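Local coordinates for MRNA TRANSPORT REGULATOR Mtr2 (Candida albicans, PDB 1Q42), which takes part in moving mRNA from the nucleus to the cytoplasm, as a partner of Mex67 with an NTF2-like fold, at residues 58-62 and 92-96; 126-132 and 158-164; 164-170 and 186-192. All coordinates share one frame; numbering follows the deposited sequence.

Contact 1. Residues 58-62 and 92-96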
loop_
_atom_site.group_PDB
_atom_site.type_symbol
_atom_site.label_atom_id
_atom_site.label_comp_id
_atom_site.label_asym_id
_atom_site.label_seq_id
_atom_site.Cartn_x
_atom_site.Cartn_y
_atom_site.Cartn_z
ATOM N N TYR A 58 3.908 7.748 11.432
ATOM C CA TYR A 58 4.185 6.500 10.716
ATOM C C TYR A 58 3.003 6.095 9.839
ATOM O O TYR A 58 3.164 5.799 8.657
ATOM C CB TYR A 58 4.477 5.369 11.693
ATOM C CG TYR A 58 4.594 4.006 11.048
ATOM C CD1 TYR A 58 5.697 3.675 10.265
ATOM C CD2 TYR A 58 3.608 3.045 11.234
ATOM C CE1 TYR A 58 5.807 2.424 9.667
ATOM C CE2 TYR A 58 3.706 1.788 10.637
ATOM C CZ TYR A 58 4.815 1.480 9.867
ATOM O OH TYR A 58 4.945 0.255 9.264
ATOM N N ALA A 59 1.829 6.041 10.439
ATOM C CA ALA A 59 0.641 5.573 9.742
ATOM C C ALA A 59 0.319 6.421 8.511
ATOM O O ALA A 59 -0.113 5.883 7.489
ATOM C CB ALA A 59 -0.533 5.523 10.696
ATOM N N THR A 60 0.552 7.740 8.580
ATOM C CA THR A 60 0.239 8.616 7.446
ATOM C C THR A 60 1.174 8.432 6.248
ATOM O O THR A 60 0.896 8.930 5.163
ATOM C CB THR A 60 0.168 10.115 7.860
ATOM O OG1 THR A 60 1.415 10.522 8.422
ATOM C CG2 THR A 60 -0.850 10.326 8.960
ATOM N N GLN A 61 2.274 7.714 6.430
ATOM C CA GLN A 61 3.174 7.393 5.321
ATOM C C GLN A 61 2.784 6.109 4.592
ATOM O O GLN A 61 3.305 5.842 3.522
ATOM C CB GLN A 61 4.601 7.232 5.824
ATOM C CG GLN A 61 5.173 8.482 6.452
ATOM C CD GLN A 61 6.545 8.241 7.015
ATOM O OE1 GLN A 61 7.516 8.097 6.262
ATOM N NE2 GLN A 61 6.638 8.174 8.341
ATOM N N LEU A 62 1.880 5.323 5.170
ATOM C CA LEU A 62 1.473 4.045 4.567
ATOM C C LEU A 62 0.586 4.352 3.372
ATOM O O LEU A 62 -0.391 5.090 3.504
ATOM C CB LEU A 62 0.713 3.172 5.575
ATOM C CG LEU A 62 1.472 2.807 6.867
ATOM C CD1 LEU A 62 0.535 2.156 7.839
ATOM C CD2 LEU A 62 2.672 1.928 6.601
ATOM N N GLN A 92 -5.334 3.576 6.003
ATOM C CA GLN A 92 -4.080 3.615 6.762
ATOM C C GLN A 92 -4.272 3.000 8.137
ATOM O O GLN A 92 -3.400 2.271 8.628
ATOM C CB GLN A 92 -3.561 5.044 6.892
ATOM C CG GLN A 92 -2.869 5.538 5.634
ATOM C CD GLN A 92 -2.607 7.035 5.599
ATOM O OE1 GLN A 92 -3.201 7.807 6.353
ATOM N NE2 GLN A 92 -1.696 7.450 4.715
ATOM N N LYS A 93 -5.428 3.251 8.743
ATOM C CA LYS A 93 -5.725 2.689 10.069
ATOM C C LYS A 93 -5.888 1.162 10.006
ATOM O O LYS A 93 -5.527 0.441 10.946
ATOM C CB LYS A 93 -6.984 3.329 10.637
ATOM C CG LYS A 93 -6.793 4.748 11.107
ATOM C CD LYS A 93 -8.093 5.305 11.705
ATOM C CE LYS A 93 -8.112 5.269 13.212
ATOM N NZ LYS A 93 -9.098 6.252 13.777
ATOM N N LYS A 94 -6.421 0.672 8.892
ATOM C CA LYS A 94 -6.608 -0.758 8.682
ATOM C C LYS A 94 -5.273 -1.420 8.455
ATOM O O LYS A 94 -4.990 -2.476 9.018
ATOM C CB LYS A 94 -7.490 -1.028 7.454
ATOM C CG LYS A 94 -8.977 -0.962 7.738
ATOM C CD LYS A 94 -9.789 -1.021 6.440
ATOM C CE LYS A 94 -10.955 -1.985 6.553
ATOM N NZ LYS A 94 -12.046 -1.428 7.392
ATOM N N TRP A 95 -4.472 -0.818 7.581
ATOM C CA TRP A 95 -3.176 -1.412 7.175
ATOM C C TRP A 95 -2.192 -1.409 8.338
ATOM O O TRP A 95 -1.390 -2.346 8.504
ATOM C CB TRP A 95 -2.594 -0.682 5.937
ATOM C CG TRP A 95 -1.417 -1.392 5.373
ATOM C CD1 TRP A 95 -0.105 -1.035 5.482
ATOM C CD2 TRP A 95 -1.436 -2.637 4.663
ATOM N NE1 TRP A 95 0.694 -1.990 4.892
ATOM C CE2 TRP A 95 -0.098 -2.975 4.367
ATOM C CE3 TRP A 95 -2.455 -3.495 4.224
ATOM C CZ2 TRP A 95 0.254 -4.135 3.657
ATOM C CZ3 TRP A 95 -2.105 -4.652 3.522
ATOM C CH2 TRP A 95 -0.763 -4.958 3.243
ATOM N N LEU A 96 -2.296 -0.391 9.182
ATOM C CA LEU A 96 -1.458 -0.256 10.370
ATOM C C LEU A 96 -1.545 -1.477 11.290
ATOM O O LEU A 96 -0.561 -1.826 11.979
ATOM C CB LEU A 96 -1.886 1.008 11.131
ATOM C CG LEU A 96 -1.221 1.259 12.483
ATOM C CD1 LEU A 96 0.238 1.583 12.277
ATOM C CD2 LEU A 96 -1.961 2.390 13.181
#
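Gln92 lays its side chain across the type I turn from Ala59 to Leu62, its CG, CD and NE2 passing over the backbone carbonyls of Ala59 and Leu62. The amide nitrogen NE2 donates to Leu62 O at 3.0 Å, with an N-H...O angle of 160°, and the acceptor lies close to the amide's own plane. With CG anti to the carbonyl carbon (chi1 -79°) and the chain extended beyond it, the amide reaches this far; NE2 also comes within 3.0 Å of Thr60 O. A glutamine suits the place because it brings an uncharged N-H to the carbonyl of Leu62. The contact ties helix 55-59 and this turn to helix 87-96, among the helices that accompany the sheet of the NTF2-like fold. Away from the amide the contact is apolar. Leu62 CD1 fits the edge of the Trp95 indole, 4.0 Å from Trp95 CD1, and the two side chains cross at about a right angle. Leu96 sends CD1 to the edge of the Tyr58 ring, 3.8 Å from Tyr58 CD2, while its other methyl lies near the small side chain of Ala59. Tyr58 OH bonds to Leu42 O and Trp95 NE1 to Leu40 O, outside the contact.

Contact 2. Residues 126-132 and 158-164; sequences KVRFDQS and PIWGSWF
Trp163 is held in a close-packed sandwich between two long side chains, the methylenes of Lys126 on one face of its indole and Arg128 on the other. The Arg128 guanidinium lies flat on the ring, planes 6° apart, with Arg128 CD 3.5 Å from the centroid of the six-membered ring; Lys126 NZ makes an off-centre cation-pi contact with the five-membered ring. Both chains leave with CG between backbone N and carbonyl carbon (chi1 48° and 51°) and then extend, which carries them along the indole. Aliphatic length with a charged end suits this partly exposed side. The inner side is more buried and apolar: the edge of Phe129 meets the face of Phe164 with planes at 77°, and Val127 CG1 touches Phe164 CB at 3.7 Å. Val127 and Phe164 also form a hydrogen-bonded antiparallel pair. Looser than either is the water-bridged stretch, where one water links Arg128 NH1 to Gly161 O and a second joins Phe129 N to Ser162 O. Direct bonds resume where Phe129 O accepts from Gly161 N and Gln131 NE2, on opposite faces of its plane, and Gln131 N donates to Ile159 O. Asp130 OD1 receives Ile159 N at 2.9 Å and, from above the carboxylate, Ser132 N at 3.2 Å. That second bond makes an Asx turn, where the pairing of two strands of the NTF2-like sheet gives way to loops still bonded to each other.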
loop_
_atom_site.group_PDB
_atom_site.type_symbol
_atom_site.label_atom_id
_atom_site.label_comp_id
_atom_site.label_asym_id
_atom_site.label_seq_id
_atom_site.Cartn_x
_atom_site.Cartn_y
_atom_site.Cartn_z
ATOM N N LYS A 126 3.807 -11.175 -4.682
ATOM C CA LYS A 126 3.697 -12.012 -3.488
ATOM C C LYS A 126 4.041 -11.181 -2.270
ATOM O O LYS A 126 4.841 -10.260 -2.345
ATOM C CB LYS A 126 4.544 -13.265 -3.543
ATOM C CG LYS A 126 5.971 -13.122 -3.953
ATOM C CD LYS A 126 6.507 -14.482 -4.439
ATOM C CE LYS A 126 7.969 -14.373 -4.807
ATOM N NZ LYS A 126 8.634 -15.693 -4.899
ATOM N N VAL A 127 3.382 -11.479 -1.165
ATOM C CA VAL A 127 3.603 -10.751 0.078
ATOM C C VAL A 127 3.670 -11.731 1.225
ATOM O O VAL A 127 2.946 -12.716 1.249
ATOM C CB VAL A 127 2.523 -9.650 0.320
ATOM C CG1 VAL A 127 1.145 -10.231 0.560
ATOM C CG2 VAL A 127 2.876 -8.762 1.509
ATOM N N ARG A 128 4.555 -11.460 2.176
ATOM C CA ARG A 128 4.576 -12.201 3.418
ATOM C C ARG A 128 4.639 -11.254 4.600
ATOM O O ARG A 128 4.910 -10.053 4.443
ATOM C CB ARG A 128 5.719 -13.203 3.456
ATOM C CG ARG A 128 7.073 -12.680 3.117
ATOM C CD ARG A 128 8.018 -13.837 2.824
ATOM N NE ARG A 128 9.377 -13.390 2.581
ATOM C CZ ARG A 128 10.376 -14.201 2.248
ATOM N NH1 ARG A 128 10.172 -15.507 2.095
ATOM N NH2 ARG A 128 11.584 -13.697 2.035
ATOM N N PHE A 129 4.369 -11.808 5.774
ATOM C CA PHE A 129 4.202 -11.009 6.988
ATOM C C PHE A 129 5.011 -11.541 8.146
ATOM O O PHE A 129 5.268 -12.745 8.256
ATOM C CB PHE A 129 2.726 -10.952 7.407
ATOM C CG PHE A 129 1.836 -10.328 6.389
ATOM C CD1 PHE A 129 1.549 -8.963 6.445
ATOM C CD2 PHE A 129 1.242 -11.102 5.391
ATOM C CE1 PHE A 129 0.723 -8.393 5.504
ATOM C CE2 PHE A 129 0.419 -10.534 4.452
ATOM C CZ PHE A 129 0.152 -9.168 4.516
ATOM N N ASP A 130 5.396 -10.613 9.014
ATOM C CA ASP A 130 6.154 -10.886 10.227
ATOM C C ASP A 130 5.341 -11.765 11.180
ATOM O O ASP A 130 4.222 -11.419 11.550
ATOM C CB ASP A 130 6.485 -9.536 10.894
ATOM C CG ASP A 130 7.448 -9.644 12.049
ATOM O OD1 ASP A 130 8.143 -10.671 12.182
ATOM O OD2 ASP A 130 7.592 -8.703 12.864
ATOM N N GLN A 131 5.936 -12.890 11.579
ATOM C CA GLN A 131 5.316 -13.878 12.457
ATOM C C GLN A 131 5.897 -13.798 13.863
ATOM O O GLN A 131 5.562 -14.626 14.717
ATOM C CB GLN A 131 5.551 -15.293 11.919
ATOM C CG GLN A 131 5.194 -15.474 10.464
ATOM C CD GLN A 131 3.700 -15.440 10.223
ATOM O OE1 GLN A 131 2.952 -16.215 10.832
ATOM N NE2 GLN A 131 3.255 -14.553 9.325
ATOM N N SER A 132 6.764 -12.811 14.101
ATOM C CA SER A 132 7.450 -12.663 15.390
ATOM C C SER A 132 6.482 -12.496 16.552
ATOM O O SER A 132 6.780 -12.929 17.678
ATOM C CB SER A 132 8.410 -11.467 15.355
ATOM O OG SER A 132 7.703 -10.244 15.179
ATOM N N PRO A 158 12.461 -9.430 12.015
ATOM C CA PRO A 158 11.210 -9.996 11.501
ATOM C C PRO A 158 11.410 -11.455 11.070
ATOM O O PRO A 158 12.453 -11.784 10.506
ATOM C CB PRO A 158 10.861 -9.098 10.303
ATOM C CG PRO A 158 12.168 -8.498 9.881
ATOM C CD PRO A 158 13.011 -8.398 11.117
ATOM N N ILE A 159 10.440 -12.308 11.382
ATOM C CA ILE A 159 10.425 -13.703 10.948
ATOM C C ILE A 159 9.341 -13.844 9.890
ATOM O O ILE A 159 8.158 -13.834 10.211
ATOM C CB ILE A 159 10.109 -14.637 12.144
ATOM C CG1 ILE A 159 11.233 -14.583 13.189
ATOM C CG2 ILE A 159 9.892 -16.080 11.672
ATOM C CD1 ILE A 159 10.786 -15.011 14.581
ATOM N N TRP A 160 9.740 -13.994 8.634
ATOM C CA TRP A 160 8.768 -13.990 7.540
ATOM C C TRP A 160 7.971 -15.296 7.477
ATOM O O TRP A 160 8.523 -16.379 7.620
ATOM C CB TRP A 160 9.472 -13.714 6.211
ATOM C CG TRP A 160 10.150 -12.376 6.174
ATOM C CD1 TRP A 160 11.476 -12.126 5.959
ATOM C CD2 TRP A 160 9.528 -11.097 6.363
ATOM N NE1 TRP A 160 11.714 -10.772 5.998
ATOM C CE2 TRP A 160 10.536 -10.116 6.249
ATOM C CE3 TRP A 160 8.215 -10.682 6.603
ATOM C CZ2 TRP A 160 10.272 -8.750 6.368
ATOM C CZ3 TRP A 160 7.951 -9.315 6.729
ATOM C CH2 TRP A 160 8.977 -8.369 6.606
ATOM N N GLY A 161 6.664 -15.186 7.263
ATOM C CA GLY A 161 5.811 -16.346 7.074
ATOM C C GLY A 161 5.695 -16.774 5.615
ATOM O O GLY A 161 6.521 -16.417 4.757
ATOM N N SER A 162 4.648 -17.546 5.340
ATOM C CA SER A 162 4.373 -18.073 4.003
ATOM C C SER A 162 3.888 -16.980 3.045
ATOM O O SER A 162 3.269 -15.991 3.467
ATOM C CB SER A 162 3.316 -19.175 4.087
ATOM O OG SER A 162 3.775 -20.263 4.896
ATOM N N TRP A 163 4.169 -17.177 1.760
ATOM C CA TRP A 163 3.721 -16.265 0.706
ATOM C C TRP A 163 2.201 -16.280 0.501
ATOM O O TRP A 163 1.566 -17.360 0.402
ATOM C CB TRP A 163 4.386 -16.595 -0.629
ATOM C CG TRP A 163 5.890 -16.314 -0.739
ATOM C CD1 TRP A 163 6.876 -17.236 -0.967
ATOM C CD2 TRP A 163 6.548 -15.039 -0.680
ATOM N NE1 TRP A 163 8.099 -16.612 -1.038
ATOM C CE2 TRP A 163 7.925 -15.265 -0.860
ATOM C CE3 TRP A 163 6.117 -13.723 -0.458
ATOM C CZ2 TRP A 163 8.872 -14.228 -0.843
ATOM C CZ3 TRP A 163 7.070 -12.691 -0.458
ATOM C CH2 TRP A 163 8.424 -12.959 -0.637
ATOM N N PHE A 164 1.651 -15.063 0.455
ATOM C CA PHE A 164 0.313 -14.775 -0.006
ATOM C C PHE A 164 0.456 -14.308 -1.451
ATOM O O PHE A 164 1.456 -13.718 -1.807
ATOM C CB PHE A 164 -0.304 -13.578 0.722
ATOM C CG PHE A 164 -0.693 -13.826 2.152
ATOM C CD1 PHE A 164 -1.995 -13.619 2.546
ATOM C CD2 PHE A 164 0.241 -14.177 3.106
ATOM C CE1 PHE A 164 -2.374 -13.791 3.876
ATOM C CE2 PHE A 164 -0.128 -14.363 4.429
ATOM C CZ PHE A 164 -1.442 -14.160 4.812
HETATM O O HOH W 1 7.546 -17.071 2.240
HETATM O O HOH W 2 3.310 -14.471 5.766
#

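Contact 3. Residues 164-170 and 186-192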
loop_
_atom_site.group_PDB
_atom_site.type_symbol
_atom_site.label_atom_id
_atom_site.label_comp_id
_atom_site.label_asym_id
_atom_site.label_seq_id
_atom_site.Cartn_x
_atom_site.Cartn_y
_atom_site.Cartn_z
ATOM N N PHE A 164 1.651 -15.063 0.455
ATOM C CA PHE A 164 0.313 -14.775 -0.006
ATOM C C PHE A 164 0.456 -14.308 -1.451
ATOM O O PHE A 164 1.456 -13.718 -1.807
ATOM C CB PHE A 164 -0.304 -13.578 0.722
ATOM C CG PHE A 164 -0.693 -13.826 2.152
ATOM C CD1 PHE A 164 -1.995 -13.619 2.546
ATOM C CD2 PHE A 164 0.241 -14.177 3.106
ATOM C CE1 PHE A 164 -2.374 -13.791 3.876
ATOM C CE2 PHE A 164 -0.128 -14.363 4.429
ATOM C CZ PHE A 164 -1.442 -14.160 4.812
ATOM N N GLY A 165 -0.584 -14.513 -2.247
ATOM C CA GLY A 165 -0.698 -13.876 -3.538
ATOM C C GLY A 165 -1.542 -12.629 -3.417
ATOM O O GLY A 165 -2.518 -12.614 -2.685
ATOM N N VAL A 166 -1.161 -11.589 -4.157
ATOM C CA VAL A 166 -1.889 -10.327 -4.195
ATOM C C VAL A 166 -2.072 -9.833 -5.642
ATOM O O VAL A 166 -1.163 -9.930 -6.456
ATOM C CB VAL A 166 -1.147 -9.211 -3.419
ATOM C CG1 VAL A 166 -2.010 -7.931 -3.398
ATOM C CG2 VAL A 166 -0.866 -9.637 -2.019
ATOM N N ASP A 167 -3.261 -9.319 -5.945
ATOM C CA ASP A 167 -3.519 -8.612 -7.206
ATOM C C ASP A 167 -3.973 -7.216 -6.844
ATOM O O ASP A 167 -4.779 -7.041 -5.924
ATOM C CB ASP A 167 -4.637 -9.308 -7.998
ATOM C CG ASP A 167 -4.118 -10.261 -9.061
ATOM O OD1 ASP A 167 -2.905 -10.573 -9.089
ATOM O OD2 ASP A 167 -4.898 -10.811 -9.890
ATOM N N VAL A 168 -3.464 -6.221 -7.560
ATOM C CA VAL A 168 -3.815 -4.850 -7.270
ATOM C C VAL A 168 -4.169 -4.162 -8.586
ATOM O O VAL A 168 -3.469 -4.330 -9.582
ATOM C CB VAL A 168 -2.640 -4.096 -6.607
ATOM C CG1 VAL A 168 -3.015 -2.654 -6.354
ATOM C CG2 VAL A 168 -2.226 -4.754 -5.325
ATOM N N ASN A 169 -5.265 -3.409 -8.572
ATOM C CA ASN A 169 -5.655 -2.558 -9.676
ATOM C C ASN A 169 -5.649 -1.104 -9.195
ATOM O O ASN A 169 -6.275 -0.779 -8.216
ATOM C CB ASN A 169 -7.056 -2.926 -10.181
ATOM C CG ASN A 169 -7.095 -4.274 -10.859
ATOM O OD1 ASN A 169 -6.376 -4.516 -11.821
ATOM N ND2 ASN A 169 -7.938 -5.158 -10.359
ATOM N N LEU A 170 -4.906 -0.248 -9.885
ATOM C CA LEU A 170 -4.829 1.173 -9.558
ATOM C C LEU A 170 -5.316 1.998 -10.754
ATOM O O LEU A 170 -5.096 1.613 -11.904
ATOM C CB LEU A 170 -3.368 1.563 -9.290
ATOM C CG LEU A 170 -2.579 0.902 -8.156
ATOM C CD1 LEU A 170 -1.160 1.543 -8.070
ATOM C CD2 LEU A 170 -3.275 0.949 -6.837
ATOM N N MET A 186 -7.781 2.300 -5.687
ATOM C CA MET A 186 -6.970 1.122 -5.369
ATOM C C MET A 186 -7.898 -0.031 -5.013
ATOM O O MET A 186 -8.788 0.100 -4.168
ATOM C CB MET A 186 -6.004 1.374 -4.206
ATOM C CG MET A 186 -5.242 0.110 -3.748
ATOM S SD MET A 186 -4.079 0.450 -2.446
ATOM C CE MET A 186 -5.152 0.685 -1.070
ATOM N N ASP A 187 -7.693 -1.153 -5.696
ATOM C CA ASP A 187 -8.369 -2.402 -5.420
ATOM C C ASP A 187 -7.244 -3.386 -5.059
ATOM O O ASP A 187 -6.481 -3.776 -5.925
ATOM C CB ASP A 187 -9.164 -2.821 -6.669
ATOM C CG ASP A 187 -9.568 -4.276 -6.683
ATOM O OD1 ASP A 187 -9.797 -4.883 -5.618
ATOM O OD2 ASP A 187 -9.694 -4.904 -7.750
ATOM N N TYR A 188 -7.143 -3.731 -3.781
ATOM C CA TYR A 188 -6.115 -4.631 -3.254
ATOM C C TYR A 188 -6.807 -5.915 -2.805
ATOM O O TYR A 188 -7.756 -5.863 -2.024
ATOM C CB TYR A 188 -5.421 -3.945 -2.072
ATOM C CG TYR A 188 -4.242 -4.682 -1.476
ATOM C CD1 TYR A 188 -2.934 -4.307 -1.766
ATOM C CD2 TYR A 188 -4.431 -5.714 -0.563
ATOM C CE1 TYR A 188 -1.858 -4.976 -1.204
ATOM C CE2 TYR A 188 -3.361 -6.391 -0.012
ATOM C CZ TYR A 188 -2.075 -6.009 -0.326
ATOM O OH TYR A 188 -0.995 -6.691 0.223
ATOM N N ARG A 189 -6.346 -7.058 -3.300
ATOM C CA ARG A 189 -7.044 -8.326 -3.082
ATOM C C ARG A 189 -6.047 -9.467 -2.867
ATOM O O ARG A 189 -5.176 -9.636 -3.673
ATOM C CB ARG A 189 -7.901 -8.627 -4.314
ATOM C CG ARG A 189 -8.909 -9.715 -4.176
ATOM C CD ARG A 189 -9.851 -9.795 -5.354
ATOM N NE ARG A 189 -11.017 -8.939 -5.139
ATOM C CZ ARG A 189 -11.456 -7.973 -5.956
ATOM N NH1 ARG A 189 -10.871 -7.688 -7.127
ATOM N NH2 ARG A 189 -12.521 -7.281 -5.587
ATOM N N PHE A 190 -6.177 -10.246 -1.804
ATOM C CA PHE A 190 -5.431 -11.498 -1.710
ATOM C C PHE A 190 -6.036 -12.490 -2.707
ATOM O O PHE A 190 -7.258 -12.723 -2.718
ATOM C CB PHE A 190 -5.478 -12.105 -0.288
ATOM C CG PHE A 190 -4.734 -11.312 0.760
ATOM C CD1 PHE A 190 -3.520 -10.706 0.490
ATOM C CD2 PHE A 190 -5.234 -11.235 2.056
ATOM C CE1 PHE A 190 -2.855 -9.977 1.458
ATOM C CE2 PHE A 190 -4.556 -10.525 3.041
ATOM C CZ PHE A 190 -3.366 -9.896 2.736
ATOM N N THR A 191 -5.185 -13.055 -3.556
ATOM C CA THR A 191 -5.588 -14.115 -4.486
ATOM C C THR A 191 -5.173 -15.502 -4.017
ATOM O O THR A 191 -5.652 -16.511 -4.562
ATOM C CB THR A 191 -4.970 -13.855 -5.846
ATOM O OG1 THR A 191 -3.540 -13.732 -5.703
ATOM C CG2 THR A 191 -5.435 -12.534 -6.404
ATOM N N TYR A 192 -4.281 -15.552 -3.029
ATOM C CA TYR A 192 -3.974 -16.787 -2.297
ATOM C C TYR A 192 -3.641 -16.460 -0.850
ATOM O O TYR A 192 -2.803 -15.597 -0.579
ATOM C CB TYR A 192 -2.803 -17.545 -2.931
ATOM C CG TYR A 192 -2.393 -18.722 -2.095
ATOM C CD1 TYR A 192 -3.121 -19.909 -2.142
ATOM C CD2 TYR A 192 -1.328 -18.643 -1.210
ATOM C CE1 TYR A 192 -2.778 -20.994 -1.338
ATOM C CE2 TYR A 192 -0.984 -19.712 -0.400
ATOM C CZ TYR A 192 -1.705 -20.896 -0.482
ATOM O OH TYR A 192 -1.378 -21.981 0.301
HETATM O O HOH W 3 -1.966 -12.759 -7.760
#
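Val166 sets CG1 over one face of the Tyr188 ring, 3.8 Å from its centroid, and turns CG2 to the edge of Phe190. Val168 CG2 adds to the same row at 3.7 Å from Tyr188 CD1, and Leu170 CD2 lies beside Met186 CG. Apolar and aromatic residues suit this largely buried face because they fill it without leaving polar groups to satisfy; the one hydroxyl, Tyr188 OH, bonds to His103. The Phe164 ring meets Phe190 obliquely, its CD1 3.7 Å above the centre of that ring. On the other face the side chains are polar: Asn169 ND2 gives a hydrogen bond of 3.2 Å to Asp187 OD2, which also takes a salt bridge from Arg189 NH1. A water joins Asp167 OD1 to Thr191 OG1, and Asp167 OD1 also bonds to Ser124 OG on strand 118-129.

The backbone ladder positions both faces. Asp167 pairs with Arg189 and Asn169 with Asp187 as hydrogen-bonded antiparallel pairs. At Gly165 the ladder slips by one: Gly165 O accepts from Thr191 N at 2.8 Å, from above the carbonyl plane, and weakly from Tyr192 N, a classic beta bulge. Together the two strands form the hairpin 164-173/183-192 in the middle of the sheet. Strand 118-129 pairs on beyond 164-173, strand 70-74 beyond 183-192, and helix 29-40 packs on the apolar face against Leu170, Met186 and Tyr188.

In the fold
From the N terminus, contact 1 comes first, closing the loop from helix 55-59 through the short strands 66-67, 70-74 and 77-78 to helix 87-96. The chain then runs through strand 101-113 into strand 118-129, and contact 2 closes the excursion, partly unmodelled, between that strand and strand 164-173. Contact 3 follows at once, pairing strand 164-173 with 183-192. The three loops lie in series, none within another. Contacts 2 and 3 share Phe164 and also meet through Val127 on Val166; the strands they pair, 118-129, 164-173 and 183-192, are neighbours in one sheet. Contact 1 joins that sheet where Trp95 packs on Tyr188.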